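Local atomic coordinates of carbonic anhydrase (Porphyridium purpureum, PDB entry 1DDZ), a protein that probably catalyses the reversible hydration of carbon dioxide to hydrogencarbonate and a proton, holding zinc ions in two homologous beta-class carbonic anhydrase regions of one chain. Residues R96-Q101 with E345-R350; L145-N150 with F363-Q368; T318-I323 with Q372-K377; A353-H358 with L439-N444. One frame throughout, in Å; residues are numbered along the deposited sequence.

Contact 1. Residues R96-Q101 with E345-R350; sequences RNIANQ and EVFVHR
F347 meets I98 at the rim of its ring: I98 CD1 lies 3.6 Å from F347 CZ, close to the ring plane, and the side chains run at about a right angle. V348 meets R96, whose aliphatic part crosses it at a slant; R96 CB sits 3.4 Å from V348 O, and R96 CD packs at 4.1 Å against V348 CB. H349 adds a side-chain bond: its CG is anti to the backbone N (chi1 178°), and ND1-H points to R96 O over 2.7 Å, in the imidazole plane and nearly along the C=O axis. An alanine here would probably leave R96 O, within this contact, with little more than the weak bond from R350 N. R350 is an antiparallel hydrogen-bonded partner of R96, a single bridge with two weak backbone bonds (R96 N to R350 O 3.4 Å, R350 N to R96 O 3.5 Å). Both arginine chains are extended, their NE atoms 5.3 Å apart; each NH1 turns to the backbone oxygen of a zinc-binding cysteine, R96 to C74 and, weakly, R350 to C328. R350 O accepts a hydrogen bond from H95 ND1, a reciprocal pairing consistent with a pseudo-twofold relation between the homologous regions. The bridge brings strands 92-97 and 346-351, the outermost of the chain's two five-stranded sheets, edge to edge, while helix 361-373 packs S362 on H349 and V366 on I98 and F347.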
loop_
_atom_site.group_PDB
_atom_site.type_symbol
_atom_site.label_atom_id
_atom_site.label_comp_id
_atom_site.label_asym_id
_atom_site.label_seq_id
_atom_site.Cartn_x
_atom_site.Cartn_y
_atom_site.Cartn_z
ATOM N N ARG A 96 13.642 -6.601 -2.161
ATOM C CA ARG A 96 14.317 -5.929 -1.056
ATOM C C ARG A 96 13.581 -4.678 -0.668
ATOM O O ARG A 96 13.157 -3.897 -1.530
ATOM C CB ARG A 96 15.753 -5.566 -1.398
ATOM C CG ARG A 96 16.620 -6.749 -1.580
ATOM C CD ARG A 96 18.044 -6.349 -1.624
ATOM N NE ARG A 96 18.882 -7.518 -1.851
ATOM C CZ ARG A 96 19.186 -8.436 -0.936
ATOM N NH1 ARG A 96 18.732 -8.327 0.303
ATOM N NH2 ARG A 96 19.898 -9.499 -1.286
ATOM N N ASN A 97 13.412 -4.508 0.637
ATOM C CA ASN A 97 12.737 -3.342 1.178
ATOM C C ASN A 97 13.332 -3.066 2.548
ATOM O O ASN A 97 14.280 -3.745 2.956
ATOM C CB ASN A 97 11.219 -3.569 1.239
ATOM C CG ASN A 97 10.824 -4.637 2.241
ATOM O OD1 ASN A 97 11.590 -4.957 3.155
ATOM N ND2 ASN A 97 9.641 -5.200 2.069
ATOM N N ILE A 98 12.832 -2.038 3.225
ATOM C CA ILE A 98 13.330 -1.682 4.549
ATOM C C ILE A 98 12.933 -2.745 5.573
ATOM O O ILE A 98 11.740 -2.998 5.801
ATOM C CB ILE A 98 12.792 -0.288 5.013
ATOM C CG1 ILE A 98 13.361 0.831 4.129
ATOM C CG2 ILE A 98 13.150 -0.038 6.499
ATOM C CD1 ILE A 98 14.871 0.973 4.217
ATOM N N ALA A 99 13.940 -3.372 6.173
ATOM C CA ALA A 99 13.755 -4.397 7.199
ATOM C C ALA A 99 13.048 -5.664 6.763
ATOM O O ALA A 99 12.327 -6.271 7.554
ATOM C CB ALA A 99 13.059 -3.804 8.426
ATOM N N ASN A 100 13.235 -6.063 5.500
ATOM C CA ASN A 100 12.651 -7.304 4.963
ATOM C C ASN A 100 11.210 -7.606 5.404
ATOM O O ASN A 100 10.881 -8.720 5.808
ATOM C CB ASN A 100 13.583 -8.521 5.235
ATOM C CG ASN A 100 14.099 -8.585 6.690
ATOM O OD1 ASN A 100 15.135 -8.014 7.017
ATOM N ND2 ASN A 100 13.382 -9.282 7.544
ATOM N N GLN A 101 10.345 -6.618 5.241
ATOM C CA GLN A 101 8.963 -6.734 5.635
ATOM C C GLN A 101 8.094 -7.469 4.648
ATOM O O GLN A 101 8.274 -7.364 3.433
ATOM C CB GLN A 101 8.370 -5.345 5.867
ATOM C CG GLN A 101 8.971 -4.602 7.028
ATOM C CD GLN A 101 8.718 -5.303 8.354
ATOM O OE1 GLN A 101 9.630 -5.880 8.955
ATOM N NE2 GLN A 101 7.472 -5.306 8.788
ATOM N N GLU A 345 28.029 -1.424 -0.658
ATOM C CA GLU A 345 28.263 -0.009 -0.840
ATOM C C GLU A 345 27.105 0.580 -1.605
ATOM O O GLU A 345 27.078 1.764 -1.897
ATOM C CB GLU A 345 29.600 0.258 -1.493
ATOM C CG GLU A 345 30.720 0.094 -0.494
ATOM C CD GLU A 345 32.070 0.492 -1.031
ATOM O OE1 GLU A 345 32.150 0.937 -2.201
ATOM O OE2 GLU A 345 33.057 0.360 -0.270
ATOM N N VAL A 346 26.119 -0.262 -1.899
ATOM C CA VAL A 346 24.917 0.183 -2.581
ATOM C C VAL A 346 23.674 -0.336 -1.848
ATOM O O VAL A 346 23.638 -1.483 -1.403
ATOM C CB VAL A 346 24.926 -0.084 -4.155
ATOM C CG1 VAL A 346 26.180 -0.779 -4.606
ATOM C CG2 VAL A 346 23.710 -0.800 -4.616
ATOM N N PHE A 347 22.763 0.596 -1.572
ATOM C CA PHE A 347 21.488 0.357 -0.893
ATOM C C PHE A 347 20.582 -0.085 -2.030
ATOM O O PHE A 347 20.474 0.626 -3.019
ATOM C CB PHE A 347 21.010 1.696 -0.312
ATOM C CG PHE A 347 20.027 1.574 0.814
ATOM C CD1 PHE A 347 20.401 1.003 2.024
ATOM C CD2 PHE A 347 18.725 2.064 0.670
ATOM C CE1 PHE A 347 19.485 0.925 3.081
ATOM C CE2 PHE A 347 17.799 1.992 1.721
ATOM C CZ PHE A 347 18.182 1.420 2.930
ATOM N N VAL A 348 19.882 -1.208 -1.890
ATOM C CA VAL A 348 19.059 -1.737 -2.975
ATOM C C VAL A 348 17.579 -1.984 -2.732
ATOM O O VAL A 348 17.182 -2.543 -1.710
ATOM C CB VAL A 348 19.653 -3.080 -3.494
ATOM C CG1 VAL A 348 18.854 -3.607 -4.677
ATOM C CG2 VAL A 348 21.091 -2.915 -3.898
ATOM N N HIS A 349 16.764 -1.618 -3.722
ATOM C CA HIS A 349 15.325 -1.844 -3.671
ATOM C C HIS A 349 14.997 -2.630 -4.946
ATOM O O HIS A 349 15.457 -2.278 -6.018
ATOM C CB HIS A 349 14.558 -0.516 -3.651
ATOM C CG HIS A 349 13.064 -0.673 -3.639
ATOM N ND1 HIS A 349 12.415 -1.600 -2.846
ATOM C CD2 HIS A 349 12.093 -0.030 -4.329
ATOM C CE1 HIS A 349 11.114 -1.521 -3.057
ATOM N NE2 HIS A 349 10.891 -0.576 -3.953
ATOM N N ARG A 350 14.275 -3.732 -4.820
ATOM C CA ARG A 350 13.904 -4.521 -5.979
ATOM C C ARG A 350 12.475 -4.918 -5.925
ATOM O O ARG A 350 11.991 -5.387 -4.891
ATOM C CB ARG A 350 14.715 -5.795 -6.076
ATOM C CG ARG A 350 16.119 -5.570 -6.459
ATOM C CD ARG A 350 16.809 -6.866 -6.737
ATOM N NE ARG A 350 18.201 -6.613 -7.077
ATOM C CZ ARG A 350 18.605 -6.091 -8.233
ATOM N NH1 ARG A 350 17.719 -5.779 -9.174
ATOM N NH2 ARG A 350 19.893 -5.858 -8.432
#

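Contact 2. Residues L145-N150 with F363-Q368; sequences LGLIDN and FLSVLQ
I148 and S365 bring the two backbones closest, their CA atoms 4.9 Å apart, where the weakly bonded first turn of helix 147-161 lies against helix 361-373. G146, with phi 79° and psi -142°, leads into that turn with a backbone that would jam a CB against the preceding carbonyl. Q368 reaches across with CG anti to its backbone N (chi1 -177°), and its amide uses both ends. OE1 takes the N-H of I148 at 2.7 Å, in the carbonyl plane, while NE2 donates to L145 O at 3.0 Å and also bonds Q372 OE1 of its own helix; Y373 OH binds L145 O too. A leucine in place of Q368 would probably leave I148 N without this acceptor and L145 O without one of its donors. Beside the amide, I148 CB and CG2 press on OE1, and I148 CD1 rests 3.5 Å from S365 O. L147 CD1 touches L364 CB at 4.0 Å and S365 OG at 3.5 Å, that hydroxyl being bonded to M361 O. The segments belong to the two carbonic anhydrase regions of the chain, so this helix-on-helix packing is part of the internal pseudo-dimer interface of a tandem beta-class enzyme.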
loop_
_atom_site.group_PDB
_atom_site.type_symbol
_atom_site.label_atom_id
_atom_site.label_comp_id
_atom_site.label_asym_id
_atom_site.label_seq_id
_atom_site.Cartn_x
_atom_site.Cartn_y
_atom_site.Cartn_z
ATOM N N LEU A 145 10.576 10.333 12.499
ATOM C CA LEU A 145 11.237 10.085 11.219
ATOM C C LEU A 145 10.394 10.412 9.978
ATOM O O LEU A 145 10.894 10.319 8.860
ATOM C CB LEU A 145 11.747 8.645 11.147
ATOM C CG LEU A 145 12.839 8.219 12.141
ATOM C CD1 LEU A 145 13.246 6.799 11.851
ATOM C CD2 LEU A 145 14.051 9.105 12.043
ATOM N N GLY A 146 9.133 10.791 10.166
ATOM C CA GLY A 146 8.276 11.113 9.040
ATOM C C GLY A 146 7.687 9.915 8.305
ATOM O O GLY A 146 7.342 8.892 8.917
ATOM N N LEU A 147 7.597 10.032 6.979
ATOM C CA LEU A 147 7.054 8.983 6.100
ATOM C C LEU A 147 7.442 7.562 6.524
ATOM O O LEU A 147 6.579 6.710 6.738
ATOM C CB LEU A 147 7.529 9.224 4.661
ATOM C CG LEU A 147 7.216 8.392 3.386
ATOM C CD1 LEU A 147 7.590 6.926 3.479
ATOM C CD2 LEU A 147 5.787 8.528 3.016
ATOM N N ILE A 148 8.741 7.300 6.589
ATOM C CA ILE A 148 9.228 5.981 6.937
ATOM C C ILE A 148 8.811 5.437 8.313
ATOM O O ILE A 148 8.805 4.217 8.509
ATOM C CB ILE A 148 10.747 5.896 6.780
ATOM C CG1 ILE A 148 11.181 4.429 6.821
ATOM C CG2 ILE A 148 11.435 6.729 7.855
ATOM C CD1 ILE A 148 12.590 4.229 6.437
ATOM N N ASP A 149 8.445 6.307 9.253
ATOM C CA ASP A 149 8.039 5.819 10.571
ATOM C C ASP A 149 6.751 5.003 10.474
ATOM O O ASP A 149 6.513 4.097 11.277
ATOM C CB ASP A 149 7.855 6.982 11.542
ATOM C CG ASP A 149 8.968 7.076 12.539
ATOM O OD1 ASP A 149 9.777 6.126 12.639
ATOM O OD2 ASP A 149 9.040 8.099 13.242
ATOM N N ASN A 150 5.944 5.286 9.445
ATOM C CA ASN A 150 4.687 4.563 9.222
ATOM C C ASN A 150 4.995 3.139 8.745
ATOM O O ASN A 150 4.293 2.185 9.061
ATOM C CB ASN A 150 3.823 5.316 8.220
ATOM C CG ASN A 150 3.470 6.723 8.690
ATOM O OD1 ASN A 150 2.723 6.908 9.648
ATOM N ND2 ASN A 150 4.012 7.723 8.012
ATOM N N PHE A 363 8.514 1.648 -1.939
ATOM C CA PHE A 363 9.446 2.475 -2.708
ATOM C C PHE A 363 9.780 3.781 -1.951
ATOM O O PHE A 363 10.961 4.116 -1.752
ATOM C CB PHE A 363 8.841 2.743 -4.123
ATOM C CG PHE A 363 9.317 4.011 -4.784
ATOM C CD1 PHE A 363 8.402 5.006 -5.113
ATOM C CD2 PHE A 363 10.658 4.218 -5.068
ATOM C CE1 PHE A 363 8.812 6.199 -5.715
ATOM C CE2 PHE A 363 11.087 5.411 -5.666
ATOM C CZ PHE A 363 10.153 6.400 -5.991
ATOM N N LEU A 364 8.752 4.505 -1.502
ATOM C CA LEU A 364 8.956 5.766 -0.778
ATOM C C LEU A 364 9.786 5.646 0.500
ATOM O O LEU A 364 10.639 6.499 0.784
ATOM C CB LEU A 364 7.615 6.412 -0.479
ATOM C CG LEU A 364 6.816 6.836 -1.703
ATOM C CD1 LEU A 364 5.405 7.243 -1.308
ATOM C CD2 LEU A 364 7.548 7.973 -2.413
ATOM N N SER A 365 9.577 4.568 1.250
ATOM C CA SER A 365 10.314 4.334 2.494
ATOM C C SER A 365 11.796 4.118 2.234
ATOM O O SER A 365 12.635 4.660 2.949
ATOM C CB SER A 365 9.693 3.164 3.271
ATOM O OG SER A 365 8.342 3.478 3.636
ATOM N N VAL A 366 12.130 3.335 1.208
ATOM C CA VAL A 366 13.539 3.097 0.861
ATOM C C VAL A 366 14.163 4.408 0.376
ATOM O O VAL A 366 15.270 4.757 0.791
ATOM C CB VAL A 366 13.708 2.027 -0.258
ATOM C CG1 VAL A 366 15.153 1.879 -0.623
ATOM C CG2 VAL A 366 13.181 0.670 0.190
ATOM N N LEU A 367 13.436 5.135 -0.481
ATOM C CA LEU A 367 13.885 6.419 -1.041
ATOM C C LEU A 367 14.196 7.409 0.072
ATOM O O LEU A 367 15.306 7.929 0.156
ATOM C CB LEU A 367 12.789 7.029 -1.928
ATOM C CG LEU A 367 13.072 7.655 -3.301
ATOM C CD1 LEU A 367 12.063 8.732 -3.551
ATOM C CD2 LEU A 367 14.472 8.213 -3.423
ATOM N N GLN A 368 13.222 7.652 0.938
ATOM C CA GLN A 368 13.407 8.588 2.042
ATOM C C GLN A 368 14.587 8.205 2.920
ATOM O O GLN A 368 15.446 9.040 3.222
ATOM C CB GLN A 368 12.151 8.692 2.906
ATOM C CG GLN A 368 12.337 9.731 3.993
ATOM C CD GLN A 368 11.358 9.594 5.124
ATOM O OE1 GLN A 368 10.705 8.562 5.273
ATOM N NE2 GLN A 368 11.256 10.633 5.941
#

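Contact 3. Residues T318-I323 with Q372-K377; sequences TQTPEI and QYLKVK
One water joins P321 and L374, donating to P321 O at 2.9 Å and to L374 O at 3.1 Å, and so ties the loop 318-323 to the end of helix 361-373. A direct backbone bond follows further along: K377 N donates to E322 O over 3.0 Å, tilted 35° from the carbonyl plane. V376 packs close to both links. With CG1 anti to its carbonyl carbon (chi1 -65°), it sets that methyl 3.3 Å from P321 O and near I323 N, while its CB lies 3.4 Å from E322 O. Apolar packing adds to this: L374 CD1 lies 3.7 Å from P321 CG, and the two side chains meet at a slant. T320 CG2 adds a looser touch on L374 CD2. F347 lies against both P321 and L374, and P252 of the second subunit also packs on L374. The chain leaves the helix at K375, which has positive phi and whose NZ reaches back to Q372 O at 2.9 Å. Strands 323-328 and 378-384 start just beyond E322 and K377 and run parallel as neighbours in the sheet. The contact therefore lies at the end of a beta-alpha-beta crossover, where helix 361-373, having carried the chain from strand 346-351 past strand 323-328, hands it to strand 378-384 in the alpha/beta fold of beta-class carbonic anhydrases.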
loop_
_atom_site.group_PDB
_atom_site.type_symbol
_atom_site.label_atom_id
_atom_site.label_comp_id
_atom_site.label_asym_id
_atom_site.label_seq_id
_atom_site.Cartn_x
_atom_site.Cartn_y
_atom_site.Cartn_z
ATOM N N THR A 318 32.723 -2.087 5.503
ATOM C CA THR A 318 32.306 -1.234 4.382
ATOM C C THR A 318 31.475 -0.010 4.803
ATOM O O THR A 318 30.541 -0.098 5.608
ATOM C CB THR A 318 31.598 -2.040 3.259
ATOM O OG1 THR A 318 31.222 -1.162 2.189
ATOM C CG2 THR A 318 30.386 -2.731 3.791
ATOM N N GLN A 319 31.879 1.146 4.287
ATOM C CA GLN A 319 31.225 2.411 4.605
ATOM C C GLN A 319 29.788 2.530 4.101
ATOM O O GLN A 319 29.395 1.819 3.177
ATOM C CB GLN A 319 32.075 3.588 4.091
ATOM C CG GLN A 319 32.307 3.631 2.569
ATOM C CD GLN A 319 33.134 4.847 2.106
ATOM O OE1 GLN A 319 33.233 5.116 0.901
ATOM N NE2 GLN A 319 33.727 5.574 3.053
ATOM N N THR A 320 29.029 3.439 4.718
ATOM C CA THR A 320 27.640 3.724 4.357
ATOM C C THR A 320 27.534 3.887 2.841
ATOM O O THR A 320 28.367 4.534 2.211
ATOM C CB THR A 320 27.144 5.039 5.050
ATOM O OG1 THR A 320 27.038 4.820 6.458
ATOM C CG2 THR A 320 25.793 5.486 4.525
ATOM N N PRO A 321 26.518 3.274 2.240
ATOM C CA PRO A 321 26.318 3.356 0.798
ATOM C C PRO A 321 26.067 4.764 0.307
ATOM O O PRO A 321 25.309 5.502 0.920
ATOM C CB PRO A 321 25.086 2.463 0.577
ATOM C CG PRO A 321 24.353 2.549 1.891
ATOM C CD PRO A 321 25.488 2.425 2.866
ATOM N N GLU A 322 26.660 5.103 -0.829
ATOM C CA GLU A 322 26.478 6.415 -1.422
ATOM C C GLU A 322 25.500 6.386 -2.599
ATOM O O GLU A 322 25.275 7.407 -3.252
ATOM C CB GLU A 322 27.821 6.993 -1.829
ATOM C CG GLU A 322 28.661 7.404 -0.629
ATOM C CD GLU A 322 30.161 7.412 -0.895
ATOM O OE1 GLU A 322 30.920 7.705 0.061
ATOM O OE2 GLU A 322 30.586 7.112 -2.038
ATOM N N ILE A 323 24.882 5.227 -2.826
ATOM C CA ILE A 323 23.908 5.049 -3.900
ATOM C C ILE A 323 22.738 4.166 -3.559
ATOM O O ILE A 323 22.884 3.153 -2.887
ATOM C CB ILE A 323 24.504 4.425 -5.180
ATOM C CG1 ILE A 323 25.724 3.577 -4.850
ATOM C CG2 ILE A 323 24.829 5.489 -6.175
ATOM C CD1 ILE A 323 26.485 3.150 -6.070
ATOM N N GLN A 372 17.153 11.088 2.493
ATOM C CA GLN A 372 17.117 11.942 3.672
ATOM C C GLN A 372 18.032 11.566 4.820
ATOM O O GLN A 372 18.686 12.428 5.390
ATOM C CB GLN A 372 15.701 12.051 4.193
ATOM C CG GLN A 372 15.575 13.059 5.302
ATOM C CD GLN A 372 14.157 13.224 5.771
ATOM O OE1 GLN A 372 13.236 12.654 5.202
ATOM N NE2 GLN A 372 13.975 13.981 6.845
ATOM N N TYR A 373 18.080 10.281 5.162
ATOM C CA TYR A 373 18.898 9.824 6.280
ATOM C C TYR A 373 20.312 9.367 5.944
ATOM O O TYR A 373 21.261 9.797 6.587
ATOM C CB TYR A 373 18.112 8.784 7.085
ATOM C CG TYR A 373 16.812 9.383 7.591
ATOM C CD1 TYR A 373 15.589 8.748 7.402
ATOM C CD2 TYR A 373 16.807 10.635 8.205
ATOM C CE1 TYR A 373 14.386 9.362 7.819
ATOM C CE2 TYR A 373 15.619 11.250 8.624
ATOM C CZ TYR A 373 14.411 10.621 8.439
ATOM O OH TYR A 373 13.254 11.212 8.971
ATOM N N LEU A 374 20.472 8.510 4.941
ATOM C CA LEU A 374 21.819 8.073 4.563
ATOM C C LEU A 374 22.483 9.134 3.694
ATOM O O LEU A 374 23.684 9.125 3.514
ATOM C CB LEU A 374 21.788 6.756 3.791
ATOM C CG LEU A 374 21.191 5.507 4.419
ATOM C CD1 LEU A 374 21.471 4.355 3.454
ATOM C CD2 LEU A 374 21.795 5.219 5.800
ATOM N N LYS A 375 21.685 10.022 3.119
ATOM C CA LYS A 375 22.207 11.077 2.269
ATOM C C LYS A 375 23.008 10.557 1.058
ATOM O O LYS A 375 24.127 10.989 0.818
ATOM C CB LYS A 375 23.096 12.029 3.078
ATOM C CG LYS A 375 22.466 12.643 4.309
ATOM C CD LYS A 375 21.361 13.612 3.996
ATOM C CE LYS A 375 21.124 14.530 5.194
ATOM N NZ LYS A 375 20.980 13.761 6.481
ATOM N N VAL A 376 22.450 9.607 0.316
ATOM C CA VAL A 376 23.136 9.072 -0.867
ATOM C C VAL A 376 23.227 10.156 -1.956
ATOM O O VAL A 376 22.305 10.950 -2.116
ATOM C CB VAL A 376 22.417 7.820 -1.437
ATOM C CG1 VAL A 376 22.484 6.685 -0.437
ATOM C CG2 VAL A 376 20.974 8.133 -1.807
ATOM N N LYS A 377 24.319 10.159 -2.717
ATOM C CA LYS A 377 24.531 11.150 -3.777
ATOM C C LYS A 377 23.823 10.816 -5.084
ATOM O O LYS A 377 23.530 11.708 -5.868
ATOM C CB LYS A 377 26.024 11.307 -4.068
ATOM C CG LYS A 377 26.868 11.648 -2.850
ATOM C CD LYS A 377 26.495 12.999 -2.231
ATOM C CE LYS A 377 27.228 13.229 -0.909
ATOM N NZ LYS A 377 26.972 14.587 -0.345
HETATM O O HOH W 1 26.077 8.150 1.715
#

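Contact 4. Residues A353-H358 with L439-N444; sequences ANQCIH and LEQMHN
Q441 of helix 426-447 packs against C356 and its neighbours, in the loop that leads from strand 346-351 to helix 361-373 and thus forms part of a beta-alpha-beta crossover in the alpha/beta fold. Its CB packs against the side chain of C356, 3.9 Å from SG. CG, which is anti to the carbonyl carbon (chi1 -56°), comes within 3.6 Å of N354 O. The chain then bends at chi2, and CD arrives beside both the backbone N of C356 and the amide of Q355. At the tip OE1 accepts the N-H of C356 at 2.7 Å, tilted 31° from the carbonyl plane, while NE2 faces Q355 OE1, an oxygen bonded to N437 ND2. One helical turn later N444 repeats the grip in the opposite sense: its ND2 donates to C356 O at 3.0 Å, from above the carbonyl plane. Both backbone polar atoms of the buried C356 are thus paired with side-chain amides of a single helix. Two residues earlier in the same loop, the N354 side chain touches that of the zinc ligand C328. The N444 amide also lies across the H358 ring, the planes 43° apart, with ND2 above one face, offset toward the rim, and OD1 3.1 Å from CE1. H358 itself reaches the dimer interface, NE2 bonding D411 OD2 of the second subunit and its ring meeting H408 of that subunit edge-to-face. H358 ND1 is 2.6 Å from a water in the imidazole plane, and this water donates to N444 O at 2.7 Å.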
loop_
_atom_site.group_PDB
_atom_site.type_symbol
_atom_site.label_atom_id
_atom_site.label_comp_id
_atom_site.label_asym_id
_atom_site.label_seq_id
_atom_site.Cartn_x
_atom_site.Cartn_y
_atom_site.Cartn_z
ATOM N N ALA A 353 9.588 -5.349 -12.240
ATOM C CA ALA A 353 9.710 -4.356 -13.302
ATOM C C ALA A 353 10.219 -2.996 -12.839
ATOM O O ALA A 353 9.831 -1.966 -13.377
ATOM C CB ALA A 353 8.383 -4.210 -14.020
ATOM N N ASN A 354 11.063 -3.005 -11.810
ATOM C CA ASN A 354 11.672 -1.797 -11.253
ATOM C C ASN A 354 10.795 -0.556 -11.238
ATOM O O ASN A 354 11.224 0.525 -11.679
ATOM C CB ASN A 354 13.025 -1.502 -11.929
ATOM C CG ASN A 354 12.984 -1.671 -13.444
ATOM O OD1 ASN A 354 13.182 -2.770 -13.946
ATOM N ND2 ASN A 354 12.722 -0.588 -14.166
ATOM N N GLN A 355 9.588 -0.719 -10.681
ATOM C CA GLN A 355 8.587 0.345 -10.584
ATOM C C GLN A 355 8.866 1.344 -9.465
ATOM O O GLN A 355 9.396 0.978 -8.395
ATOM C CB GLN A 355 7.202 -0.240 -10.344
ATOM C CG GLN A 355 6.638 -1.105 -11.444
ATOM C CD GLN A 355 6.289 -0.314 -12.661
ATOM O OE1 GLN A 355 7.164 0.087 -13.431
ATOM N NE2 GLN A 355 5.010 -0.121 -12.877
ATOM N N CYS A 356 8.539 2.606 -9.742
ATOM C CA CYS A 356 8.689 3.706 -8.786
ATOM C C CYS A 356 7.357 4.428 -8.778
ATOM O O CYS A 356 7.282 5.597 -9.152
ATOM C CB CYS A 356 9.789 4.681 -9.226
ATOM S SG CYS A 356 11.411 3.987 -9.205
ATOM N N ILE A 357 6.306 3.712 -8.389
ATOM C CA ILE A 357 4.963 4.242 -8.338
ATOM C C ILE A 357 4.909 5.429 -7.372
ATOM O O ILE A 357 5.532 5.394 -6.308
ATOM C CB ILE A 357 4.006 3.114 -7.969
ATOM C CG1 ILE A 357 4.054 2.050 -9.075
ATOM C CG2 ILE A 357 2.615 3.636 -7.729
ATOM C CD1 ILE A 357 3.508 0.690 -8.680
ATOM N N HIS A 358 4.226 6.504 -7.783
ATOM C CA HIS A 358 4.117 7.741 -6.996
ATOM C C HIS A 358 3.773 7.528 -5.535
ATOM O O HIS A 358 4.404 8.103 -4.652
ATOM C CB HIS A 358 3.041 8.679 -7.565
ATOM C CG HIS A 358 3.353 9.222 -8.920
ATOM N ND1 HIS A 358 4.503 9.924 -9.181
ATOM C CD2 HIS A 358 2.650 9.201 -10.075
ATOM C CE1 HIS A 358 4.499 10.324 -10.438
ATOM N NE2 HIS A 358 3.385 9.897 -11.001
ATOM N N LEU A 439 12.757 5.497 -17.919
ATOM C CA LEU A 439 12.684 6.958 -18.050
ATOM C C LEU A 439 11.492 7.505 -17.230
ATOM O O LEU A 439 11.615 8.446 -16.448
ATOM C CB LEU A 439 12.536 7.291 -19.539
ATOM C CG LEU A 439 12.922 8.655 -20.096
ATOM C CD1 LEU A 439 11.775 9.599 -19.987
ATOM C CD2 LEU A 439 14.145 9.176 -19.396
ATOM N N GLU A 440 10.354 6.855 -17.386
ATOM C CA GLU A 440 9.143 7.222 -16.689
ATOM C C GLU A 440 9.362 7.049 -15.174
ATOM O O GLU A 440 8.995 7.916 -14.387
ATOM C CB GLU A 440 8.015 6.327 -17.189
ATOM C CG GLU A 440 6.638 6.970 -17.270
ATOM C CD GLU A 440 6.531 8.042 -18.358
ATOM O OE1 GLU A 440 6.806 9.220 -18.064
ATOM O OE2 GLU A 440 6.132 7.718 -19.497
ATOM N N GLN A 441 10.040 5.971 -14.764
ATOM C CA GLN A 441 10.288 5.727 -13.332
ATOM C C GLN A 441 11.261 6.748 -12.753
ATOM O O GLN A 441 11.104 7.168 -11.617
ATOM C CB GLN A 441 10.741 4.289 -13.068
ATOM C CG GLN A 441 9.761 3.240 -13.588
ATOM C CD GLN A 441 8.315 3.571 -13.283
ATOM O OE1 GLN A 441 7.960 3.813 -12.139
ATOM N NE2 GLN A 441 7.474 3.579 -14.305
ATOM N N MET A 442 12.234 7.184 -13.552
ATOM C CA MET A 442 13.180 8.215 -13.128
ATOM C C MET A 442 12.391 9.495 -12.882
ATOM O O MET A 442 12.637 10.227 -11.923
ATOM C CB MET A 442 14.141 8.552 -14.239
ATOM C CG MET A 442 15.275 7.621 -14.470
ATOM S SD MET A 442 16.022 8.190 -16.032
ATOM C CE MET A 442 16.748 9.667 -15.538
ATOM N N HIS A 443 11.488 9.798 -13.811
ATOM C CA HIS A 443 10.658 10.980 -13.709
ATOM C C HIS A 443 9.968 10.952 -12.354
ATOM O O HIS A 443 10.085 11.912 -11.602
ATOM C CB HIS A 443 9.626 11.020 -14.837
ATOM C CG HIS A 443 9.008 12.373 -15.047
ATOM N ND1 HIS A 443 8.396 12.742 -16.229
ATOM C CD2 HIS A 443 8.889 13.439 -14.220
ATOM C CE1 HIS A 443 7.921 13.966 -16.119
ATOM N NE2 HIS A 443 8.204 14.414 -14.910
ATOM N N ASN A 444 9.328 9.827 -12.038
ATOM C CA ASN A 444 8.631 9.631 -10.769
ATOM C C ASN A 444 9.528 9.867 -9.552
ATOM O O ASN A 444 9.117 10.543 -8.622
ATOM C CB ASN A 444 8.015 8.234 -10.688
ATOM C CG ASN A 444 6.864 8.045 -11.636
ATOM O OD1 ASN A 444 6.477 8.967 -12.343
ATOM N ND2 ASN A 444 6.283 6.844 -11.640
HETATM O O HOH W 2 6.529 10.998 -7.924
#

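How the contacts relate
Contacts 1 and 2 join the two carbonic anhydrase regions, whereas contact 4 lies within the second and contact 3 ties the start of its sheet to its crossover helix. Contacts 1 and 2 have centres about 12 Å apart, contacts 3 and 4 about 21 Å. Helix 361-373 serves contacts 2 and 3, and V366 and F363 pack it onto strand 346-351 of contact 1. Contact 1 closes at R350 before contact 4 opens at A353; every other pair alternates. The strand and helix of contacts 1 and 2 therefore join the second region to the first, while contacts 3 and 4 hold parts of the second together; contacts 2, 3 and 4 also touch the second subunit.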